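Local coordinates for protein 28 kDa product (Pseudomonas syringae pv. phaseolicola, PDB 1UKF) that acts as a papain-like cysteine protease that cleaves itself and, in resistant plant cells, elicits the hypersensitive response as a secreted bacterial avirulence protein, at residues H97-G101 against S102-G106; L163-G166 against L167-Y171; S137-S141 against Q142-F146; V109-D112 against V113-G117. All coordinates share one frame; numbering follows the deposited sequence.

Contact 1: H97-G101 against S102-G106; sequences HASGG and SAQLG
The carbonyl oxygen of Gly101 takes two backbone N-H groups from the first turn of helix 102-113, both weakly: Gln104 N lies 3.4 Å from Gly101 O with a bent bond (123°), and Leu105 N is equally distant from Gly101 O but nearly straight at 166°. This is the start of a helix. Gly101 holds the N-cap position, at the end of the loop that leaves strand 88-97 in this papain-like fold. The first wholly helical bond follows one residue on, where Gly106 N meets Ser102 O at 2.9 Å. Ser102, the first helical residue, sends its hydroxyl toward helix 160-173, where Asp169 is its main partner. Gly100 has backbone angles at which a side chain would press on the preceding carbonyl. Two side chains reach from the new helix back over the loop. The extended chain of Gln104, with CG anti to the backbone N (chi1 -177°), runs past the Gly101 carbonyl and brings its amide against the loop at Ser99. Leu105 leaves the inner side of the turn. Beyond the loop, it leans on Ile168 of helix 160-173. Ala98, which it also meets, is tied through its backbone to Ala179. The two methyls of Leu105 divide the work within the loop, CD1 resting 3.9 Å from His97 O while CD2 packs on the Ala98 methyl, CB, at 4.3 Å.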
loop_
_atom_site.group_PDB
_atom_site.type_symbol
_atom_site.label_atom_id
_atom_site.label_comp_id
_atom_site.label_asym_id
_atom_site.label_seq_id
_atom_site.Cartn_x
_atom_site.Cartn_y
_atom_site.Cartn_z
ATOM N N HIS A 97 7.697 -7.683 -11.373
ATOM C CA HIS A 97 8.937 -6.970 -11.663
ATOM C C HIS A 97 8.734 -5.836 -12.656
ATOM O O HIS A 97 7.837 -5.881 -13.494
ATOM C CB HIS A 97 9.999 -7.942 -12.189
ATOM C CG HIS A 97 10.345 -9.034 -11.225
ATOM N ND1 HIS A 97 9.583 -10.174 -11.085
ATOM C CD2 HIS A 97 11.350 -9.142 -10.325
ATOM C CE1 HIS A 97 10.104 -10.938 -10.142
ATOM N NE2 HIS A 97 11.177 -10.335 -9.665
ATOM N N ALA A 98 9.585 -4.820 -12.554
ATOM C CA ALA A 98 9.505 -3.649 -13.422
ATOM C C ALA A 98 9.998 -3.897 -14.843
ATOM O O ALA A 98 10.194 -2.949 -15.604
ATOM C CB ALA A 98 10.281 -2.496 -12.800
ATOM N N SER A 99 10.198 -5.161 -15.198
ATOM C CA SER A 99 10.663 -5.518 -16.538
ATOM C C SER A 99 9.763 -4.897 -17.600
ATOM O O SER A 99 8.648 -5.366 -17.835
ATOM C CB SER A 99 10.677 -7.039 -16.703
ATOM O OG SER A 99 9.376 -7.581 -16.554
ATOM N N GLY A 100 10.252 -3.841 -18.241
ATOM C CA GLY A 100 9.472 -3.169 -19.265
ATOM C C GLY A 100 9.041 -1.783 -18.821
ATOM O O GLY A 100 9.482 -1.293 -17.782
ATOM N N GLY A 101 8.175 -1.149 -19.607
ATOM C CA GLY A 101 7.707 0.182 -19.264
ATOM C C GLY A 101 6.850 0.213 -18.011
ATOM O O GLY A 101 6.449 -0.832 -17.495
ATOM N N SER A 102 6.568 1.415 -17.518
ATOM C CA SER A 102 5.756 1.575 -16.321
ATOM C C SER A 102 4.287 1.277 -16.618
ATOM O O SER A 102 3.504 0.990 -15.712
ATOM C CB SER A 102 5.911 2.995 -15.764
ATOM O OG SER A 102 5.534 3.973 -16.715
ATOM N N ALA A 103 3.918 1.343 -17.892
ATOM C CA ALA A 103 2.545 1.060 -18.289
ATOM C C ALA A 103 2.285 -0.430 -18.109
ATOM O O ALA A 103 1.218 -0.829 -17.647
ATOM C CB ALA A 103 2.319 1.460 -19.741
ATOM N N GLN A 104 3.270 -1.249 -18.470
ATOM C CA GLN A 104 3.145 -2.696 -18.338
ATOM C C GLN A 104 3.023 -3.081 -16.869
ATOM O O GLN A 104 2.163 -3.880 -16.496
ATOM C CB GLN A 104 4.359 -3.401 -18.950
ATOM C CG GLN A 104 4.270 -4.920 -18.904
ATOM C CD GLN A 104 5.511 -5.601 -19.450
ATOM O OE1 GLN A 104 5.908 -5.372 -20.592
ATOM N NE2 GLN A 104 6.128 -6.448 -18.633
ATOM N N LEU A 105 3.890 -2.513 -16.036
ATOM C CA LEU A 105 3.866 -2.794 -14.606
ATOM C C LEU A 105 2.518 -2.374 -14.033
ATOM O O LEU A 105 1.874 -3.136 -13.311
ATOM C CB LEU A 105 4.996 -2.040 -13.898
ATOM C CG LEU A 105 5.043 -2.119 -12.369
ATOM C CD1 LEU A 105 5.072 -3.570 -11.924
ATOM C CD2 LEU A 105 6.270 -1.378 -11.860
ATOM N N GLY A 106 2.097 -1.158 -14.369
ATOM C CA GLY A 106 0.822 -0.656 -13.890
ATOM C C GLY A 106 -0.336 -1.529 -14.331
ATOM O O GLY A 106 -1.275 -1.753 -13.572
#

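Contact 2: L163-G166 against L167-Y171; sequences LIKG and LIDHY
Lys165 and Asp169 form an i to i+4 salt bridge on helix 160-173, with Lys165 NZ 2.8 Å from Asp169 OD2. The lysine runs straight out from the helix, all anti as far as CE, and bends only at its last torsion (chi4 -61°), which turns NZ toward the carboxylate. Asp169 has CG anti to its carbonyl carbon and beside the backbone N (chi1 -66°), an orientation that lays the carboxylate over the preceding turn, beside the Lys165 carbonyl; OD2 receives the ammonium on its syn lone pair, the side facing OD1. The two chains pass each other at a slant, and Lys165 CG also lies 3.5 Å from Asp169 OD2. Beneath the bridge the backbone bond from Asp169 N to Lys165 O is 2.9 Å and nearly straight (166°). On the buried flank, Ile168 places CG1 beside its backbone N, 3.3 Å from Ile164 O, and that same CG1 meets Ile164 CG2 loosely at 4.5 Å. Ile164 and Ile168 face helix 102-113, whereas Leu163 and Leu167 turn to the sheet, Leu167 touching catalytic Asp147. Farther along, His170 CD2 stands 3.8 Å above the centre of the Tyr171 ring, whose hydroxyl is hydrogen-bonded to Asp147. The helix thus divides its chemistry by side: apolar branches fill the two interfaces, while the charged pair lies at its partly exposed margin. Both charged groups also reach the start of helix 102-113, Lys165 NZ through a weak bond to Ser102 OG, and the opposite charges probably stabilise each other's ionised forms.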
loop_
_atom_site.group_PDB
_atom_site.type_symbol
_atom_site.label_atom_id
_atom_site.label_comp_id
_atom_site.label_asym_id
_atom_site.label_seq_id
_atom_site.Cartn_x
_atom_site.Cartn_y
_atom_site.Cartn_z
ATOM N N LEU A 163 -3.476 5.089 -13.047
ATOM C CA LEU A 163 -3.185 5.580 -11.707
ATOM C C LEU A 163 -1.926 4.907 -11.169
ATOM O O LEU A 163 -1.023 5.575 -10.668
ATOM C CB LEU A 163 -4.377 5.313 -10.779
ATOM C CG LEU A 163 -4.192 5.493 -9.266
ATOM C CD1 LEU A 163 -3.442 6.782 -8.961
ATOM C CD2 LEU A 163 -5.562 5.492 -8.601
ATOM N N ILE A 164 -1.853 3.586 -11.289
ATOM C CA ILE A 164 -0.685 2.870 -10.802
ATOM C C ILE A 164 0.575 3.273 -11.570
ATOM O O ILE A 164 1.634 3.457 -10.971
ATOM C CB ILE A 164 -0.902 1.348 -10.880
ATOM C CG1 ILE A 164 -2.115 0.975 -10.023
ATOM C CG2 ILE A 164 0.344 0.611 -10.392
ATOM C CD1 ILE A 164 -2.511 -0.480 -10.106
ATOM N N LYS A 165 0.471 3.415 -12.890
ATOM C CA LYS A 165 1.630 3.826 -13.677
ATOM C C LYS A 165 2.095 5.192 -13.176
ATOM O O LYS A 165 3.292 5.440 -13.042
ATOM C CB LYS A 165 1.277 3.914 -15.164
ATOM C CG LYS A 165 2.443 4.357 -16.044
ATOM C CD LYS A 165 2.035 4.448 -17.508
ATOM C CE LYS A 165 3.237 4.719 -18.407
ATOM N NZ LYS A 165 3.917 6.005 -18.080
ATOM N N GLY A 166 1.138 6.074 -12.903
ATOM C CA GLY A 166 1.472 7.399 -12.414
ATOM C C GLY A 166 2.251 7.356 -11.112
ATOM O O GLY A 166 3.187 8.132 -10.912
ATOM N N LEU A 167 1.869 6.448 -10.218
ATOM C CA LEU A 167 2.548 6.317 -8.938
ATOM C C LEU A 167 3.978 5.827 -9.154
ATOM O O LEU A 167 4.916 6.336 -8.544
ATOM C CB LEU A 167 1.789 5.342 -8.036
ATOM C CG LEU A 167 2.212 5.371 -6.568
ATOM C CD1 LEU A 167 1.922 6.749 -5.985
ATOM C CD2 LEU A 167 1.458 4.305 -5.786
ATOM N N ILE A 168 4.142 4.836 -10.022
ATOM C CA ILE A 168 5.467 4.308 -10.313
ATOM C C ILE A 168 6.349 5.402 -10.913
ATOM O O ILE A 168 7.500 5.569 -10.510
ATOM C CB ILE A 168 5.400 3.126 -11.304
ATOM C CG1 ILE A 168 4.616 1.969 -10.680
ATOM C CG2 ILE A 168 6.812 2.671 -11.678
ATOM C CD1 ILE A 168 5.232 1.416 -9.409
ATOM N N ASP A 169 5.809 6.147 -11.873
ATOM C CA ASP A 169 6.575 7.215 -12.508
ATOM C C ASP A 169 6.946 8.291 -11.499
ATOM O O ASP A 169 8.017 8.893 -11.587
ATOM C CB ASP A 169 5.787 7.844 -13.660
ATOM C CG ASP A 169 5.569 6.885 -14.812
ATOM O OD1 ASP A 169 6.404 5.977 -15.003
ATOM O OD2 ASP A 169 4.566 7.054 -15.534
ATOM N N HIS A 170 6.055 8.533 -10.542
ATOM C CA HIS A 170 6.300 9.530 -9.508
ATOM C C HIS A 170 7.580 9.190 -8.752
ATOM O O HIS A 170 8.463 10.034 -8.589
ATOM C CB HIS A 170 5.130 9.571 -8.522
ATOM C CG HIS A 170 5.419 10.346 -7.274
ATOM N ND1 HIS A 170 5.438 11.723 -7.239
ATOM C CD2 HIS A 170 5.741 9.933 -6.025
ATOM C CE1 HIS A 170 5.757 12.125 -6.021
ATOM N NE2 HIS A 170 5.947 11.059 -5.267
ATOM N N TYR A 171 7.680 7.952 -8.286
ATOM C CA TYR A 171 8.859 7.545 -7.544
ATOM C C TYR A 171 10.104 7.478 -8.414
ATOM O O TYR A 171 11.180 7.892 -7.985
ATOM C CB TYR A 171 8.610 6.214 -6.834
ATOM C CG TYR A 171 7.752 6.393 -5.602
ATOM C CD1 TYR A 171 6.397 6.065 -5.604
ATOM C CD2 TYR A 171 8.286 6.966 -4.448
ATOM C CE1 TYR A 171 5.595 6.310 -4.484
ATOM C CE2 TYR A 171 7.498 7.213 -3.331
ATOM C CZ TYR A 171 6.156 6.887 -3.355
ATOM O OH TYR A 171 5.379 7.158 -2.249
#

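Contact 3: S137-S141 against Q142-F146; sequences SCEGS and QFKLF
Strands 130-139 and 142-147 form a beta hairpin closed by a type II' turn from Glu139 to Gln142, Gly140 taking its positive-phi corner, with Ser137-Lys144 and Glu139-Gln142 as hydrogen-bonded pairs and Cys138-Phe143 as the non-hydrogen-bonded pair between them. At the turn Glu139 N meets Gln142 O in the carbonyl plane at 2.8 Å, whereas the return bond from Gln142 N comes in above the plane of the Glu139 carbonyl. On the face carrying Glu139, Gln142 and Lys144, a diagonal salt bridge joins Lys144 NZ to Glu139 OE2 at 2.8 Å. The lysine, extended beyond CG, approaches from above the carboxylate plane, 37° out of it, and also bonds to Ser29 O. Gln142 runs alongside Glu139 with the amide and carboxylate planes 72° apart; a water donates to Gln142 OE1 and Glu139 O, and Gln142 NE2 goes to Gln154. On the other face Cys138 CB touches the edge of the Phe143 ring at CD1, 4.2 Å away. That ring packs against Ala160 and Leu163 of helix 160-173, while strand 151-156 continues the sheet beside 142-147 through backbone bonds from Phe143 to Ser155 and Leu145 to Phe153.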
loop_
_atom_site.group_PDB
_atom_site.type_symbol
_atom_site.label_atom_id
_atom_site.label_comp_id
_atom_site.label_asym_id
_atom_site.label_seq_id
_atom_site.Cartn_x
_atom_site.Cartn_y
_atom_site.Cartn_z
ATOM N N SER A 137 -8.051 -0.661 -2.143
ATOM C CA SER A 137 -9.297 -1.381 -1.952
ATOM C C SER A 137 -10.201 -1.060 -3.123
ATOM O O SER A 137 -10.347 0.102 -3.508
ATOM C CB SER A 137 -9.960 -0.944 -0.648
ATOM O OG SER A 137 -11.217 -1.578 -0.477
ATOM N N CYS A 138 -10.801 -2.095 -3.693
ATOM C CA CYS A 138 -11.687 -1.914 -4.825
ATOM C C CYS A 138 -13.109 -2.207 -4.375
ATOM O O CYS A 138 -13.437 -3.341 -4.017
ATOM C CB CYS A 138 -11.274 -2.849 -5.962
ATOM S SG CYS A 138 -12.003 -2.453 -7.560
ATOM N N GLU A 139 -13.927 -1.158 -4.361
ATOM C CA GLU A 139 -15.329 -1.236 -3.961
ATOM C C GLU A 139 -16.196 -1.084 -5.207
ATOM O O GLU A 139 -16.467 0.032 -5.645
ATOM C CB GLU A 139 -15.658 -0.112 -2.970
ATOM C CG GLU A 139 -15.045 -0.274 -1.586
ATOM C CD GLU A 139 -15.266 0.945 -0.699
ATOM O OE1 GLU A 139 -16.394 1.481 -0.682
ATOM O OE2 GLU A 139 -14.313 1.360 -0.008
ATOM N N GLY A 140 -16.630 -2.203 -5.778
ATOM C CA GLY A 140 -17.444 -2.138 -6.979
ATOM C C GLY A 140 -16.643 -1.544 -8.122
ATOM O O GLY A 140 -15.589 -2.065 -8.477
ATOM N N SER A 141 -17.132 -0.448 -8.696
ATOM C CA SER A 141 -16.433 0.205 -9.800
ATOM C C SER A 141 -15.374 1.191 -9.307
ATOM O O SER A 141 -14.545 1.661 -10.083
ATOM C CB SER A 141 -17.434 0.947 -10.690
ATOM O OG SER A 141 -16.766 1.647 -11.727
ATOM N N GLN A 142 -15.400 1.482 -8.010
ATOM C CA GLN A 142 -14.474 2.435 -7.401
ATOM C C GLN A 142 -13.176 1.833 -6.850
ATOM O O GLN A 142 -13.198 1.036 -5.912
ATOM C CB GLN A 142 -15.203 3.187 -6.283
ATOM C CG GLN A 142 -14.343 4.152 -5.479
ATOM C CD GLN A 142 -15.120 4.804 -4.351
ATOM O OE1 GLN A 142 -15.817 4.129 -3.591
ATOM N NE2 GLN A 142 -15.001 6.121 -4.231
ATOM N N PHE A 143 -12.050 2.228 -7.435
ATOM C CA PHE A 143 -10.743 1.755 -6.988
ATOM C C PHE A 143 -10.095 2.846 -6.136
ATOM O O PHE A 143 -9.905 3.972 -6.599
ATOM C CB PHE A 143 -9.842 1.433 -8.182
ATOM C CG PHE A 143 -8.456 1.001 -7.791
ATOM C CD1 PHE A 143 -8.253 -0.191 -7.102
ATOM C CD2 PHE A 143 -7.354 1.800 -8.086
ATOM C CE1 PHE A 143 -6.972 -0.581 -6.709
ATOM C CE2 PHE A 143 -6.070 1.416 -7.697
ATOM C CZ PHE A 143 -5.880 0.224 -7.008
ATOM N N LYS A 144 -9.770 2.508 -4.891
ATOM C CA LYS A 144 -9.148 3.450 -3.960
ATOM C C LYS A 144 -7.714 3.026 -3.669
ATOM O O LYS A 144 -7.449 1.848 -3.448
ATOM C CB LYS A 144 -9.907 3.478 -2.629
ATOM C CG LYS A 144 -11.371 3.872 -2.689
ATOM C CD LYS A 144 -11.971 3.804 -1.287
ATOM C CE LYS A 144 -13.429 4.231 -1.261
ATOM N NZ LYS A 144 -13.992 4.117 0.113
ATOM N N LEU A 145 -6.798 3.989 -3.655
ATOM C CA LEU A 145 -5.403 3.695 -3.360
ATOM C C LEU A 145 -4.862 4.738 -2.395
ATOM O O LEU A 145 -5.068 5.939 -2.577
ATOM C CB LEU A 145 -4.570 3.671 -4.647
ATOM C CG LEU A 145 -3.092 3.305 -4.466
ATOM C CD1 LEU A 145 -2.582 2.610 -5.716
ATOM C CD2 LEU A 145 -2.272 4.552 -4.155
ATOM N N PHE A 146 -4.179 4.269 -1.358
ATOM C CA PHE A 146 -3.598 5.151 -0.354
ATOM C C PHE A 146 -2.093 4.958 -0.266
ATOM O O PHE A 146 -1.607 3.838 -0.083
ATOM C CB PHE A 146 -4.231 4.880 1.021
ATOM C CG PHE A 146 -3.472 5.489 2.179
ATOM C CD1 PHE A 146 -3.368 6.870 2.322
ATOM C CD2 PHE A 146 -2.862 4.674 3.126
ATOM C CE1 PHE A 146 -2.667 7.425 3.393
ATOM C CE2 PHE A 146 -2.161 5.221 4.200
ATOM C CZ PHE A 146 -2.066 6.599 4.330
HETATM O O HOH W 1 -18.111 2.178 -4.475
#

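Contact 4: V109-D112 against V113-G117; sequences VAHD and VAQSG
Val113 and Ala114 close the C-terminal end of helix 102-113 with two sound backbone bonds: Val113 N to Val109 O at 2.8 Å, nearly straight out from the carbonyl, and Ala114 N to Ala110 O at 2.7 Å. Ala114 is the first residue to leave helical angles and the centre of an inverse gamma turn, and its CB lies 3.1 Å from Ala110 O. The valines meet at their methyls, Val109 CG1 to Val113 CG1 at 4.1 Å. In Val113, CG1 lies anti to the carbonyl carbon (chi1 -51°), which leaves CG2 turned back over the preceding turn, 3.2 Å from Val109 O. Gln115, the last residue of that gamma turn, folds at chi2 (-70°) and lays its CG 3.4 Å from His111 O. Around this shell, Val109 and Ala110 pack on Ile164 of helix 160-173, Ala114 on Ala160, and Val113 on His120 and Leu122 of strand 119-126. Asp112 points elsewhere. Arg118, bonded to the Asp112 carbonyl oxygen, probably offsets the negative helix end, while Lys94, in a salt bridge with the buried carboxylate, probably balances its charge, although Glu183 also lies close.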
loop_
_atom_site.group_PDB
_atom_site.type_symbol
_atom_site.label_atom_id
_atom_site.label_comp_id
_atom_site.label_asym_id
_atom_site.label_seq_id
_atom_site.Cartn_x
_atom_site.Cartn_y
_atom_site.Cartn_z
ATOM N N VAL A 109 -0.254 -4.999 -12.330
ATOM C CA VAL A 109 -0.685 -4.790 -10.955
ATOM C C VAL A 109 -2.172 -4.446 -10.901
ATOM O O VAL A 109 -2.898 -4.942 -10.044
ATOM C CB VAL A 109 0.142 -3.670 -10.277
ATOM C CG1 VAL A 109 -0.405 -3.386 -8.883
ATOM C CG2 VAL A 109 1.604 -4.094 -10.186
ATOM N N ALA A 110 -2.626 -3.606 -11.826
ATOM C CA ALA A 110 -4.033 -3.218 -11.870
ATOM C C ALA A 110 -4.928 -4.436 -12.077
ATOM O O ALA A 110 -5.995 -4.545 -11.473
ATOM C CB ALA A 110 -4.262 -2.207 -12.987
ATOM N N HIS A 111 -4.496 -5.350 -12.938
ATOM C CA HIS A 111 -5.274 -6.554 -13.200
ATOM C C HIS A 111 -5.431 -7.364 -11.919
ATOM O O HIS A 111 -6.449 -8.028 -11.708
ATOM C CB HIS A 111 -4.591 -7.413 -14.266
ATOM C CG HIS A 111 -5.282 -8.715 -14.522
ATOM N ND1 HIS A 111 -6.557 -8.795 -15.040
ATOM C CD2 HIS A 111 -4.877 -9.992 -14.321
ATOM C CE1 HIS A 111 -6.907 -10.065 -15.146
ATOM N NE2 HIS A 111 -5.906 -10.811 -14.717
ATOM N N ASP A 112 -4.421 -7.299 -11.056
ATOM C CA ASP A 112 -4.458 -8.040 -9.802
ATOM C C ASP A 112 -5.238 -7.339 -8.693
ATOM O O ASP A 112 -5.963 -7.987 -7.939
ATOM C CB ASP A 112 -3.039 -8.304 -9.279
ATOM C CG ASP A 112 -2.191 -9.114 -10.241
ATOM O OD1 ASP A 112 -2.727 -10.044 -10.878
ATOM O OD2 ASP A 112 -0.977 -8.830 -10.340
ATOM N N VAL A 113 -5.101 -6.018 -8.605
ATOM C CA VAL A 113 -5.736 -5.270 -7.526
ATOM C C VAL A 113 -7.035 -4.541 -7.823
ATOM O O VAL A 113 -7.820 -4.283 -6.909
ATOM C CB VAL A 113 -4.731 -4.257 -6.909
ATOM C CG1 VAL A 113 -3.434 -4.974 -6.556
ATOM C CG2 VAL A 113 -4.461 -3.109 -7.875
ATOM N N ALA A 114 -7.264 -4.203 -9.087
ATOM C CA ALA A 114 -8.480 -3.495 -9.460
ATOM C C ALA A 114 -9.607 -4.449 -9.846
ATOM O O ALA A 114 -10.113 -4.411 -10.968
ATOM C CB ALA A 114 -8.192 -2.531 -10.605
ATOM N N GLN A 115 -9.984 -5.315 -8.911
ATOM C CA GLN A 115 -11.077 -6.262 -9.114
ATOM C C GLN A 115 -12.009 -6.023 -7.932
ATOM O O GLN A 115 -11.563 -5.928 -6.787
ATOM C CB GLN A 115 -10.566 -7.708 -9.105
ATOM C CG GLN A 115 -9.466 -7.996 -10.124
ATOM C CD GLN A 115 -9.950 -7.989 -11.566
ATOM O OE1 GLN A 115 -9.144 -8.026 -12.499
ATOM N NE2 GLN A 115 -11.262 -7.956 -11.758
ATOM N N SER A 116 -13.302 -5.916 -8.208
ATOM C CA SER A 116 -14.274 -5.648 -7.161
ATOM C C SER A 116 -14.128 -6.538 -5.931
ATOM O O SER A 116 -13.992 -7.759 -6.041
ATOM C CB SER A 116 -15.691 -5.769 -7.725
ATOM O OG SER A 116 -16.639 -5.323 -6.778
ATOM N N GLY A 117 -14.144 -5.904 -4.760
ATOM C CA GLY A 117 -14.040 -6.626 -3.507
ATOM C C GLY A 117 -12.639 -6.906 -2.996
ATOM O O GLY A 117 -12.470 -7.261 -1.831
#

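Along the chain the order is contact 1, contact 4, contact 3, contact 2. Contacts 1 and 4 are the two ends of helix 102-113, with centres 16 Å apart. Contact 2 lies on helix 160-173 and touches all the others: the start of helix 102-113 at Ser102, its last turns through Ile164, and the hairpin of contact 3 through Leu163 and Leu167. Contacts 3 and 4 are the nearest pair, centres 9 Å apart, joined by backbone pairing of Cys138 with Gly117. Two helices and the antiparallel sheet thereby share one core, and its hairpin strands 130-139 and 142-147 also carry catalytic His132 and Asp147.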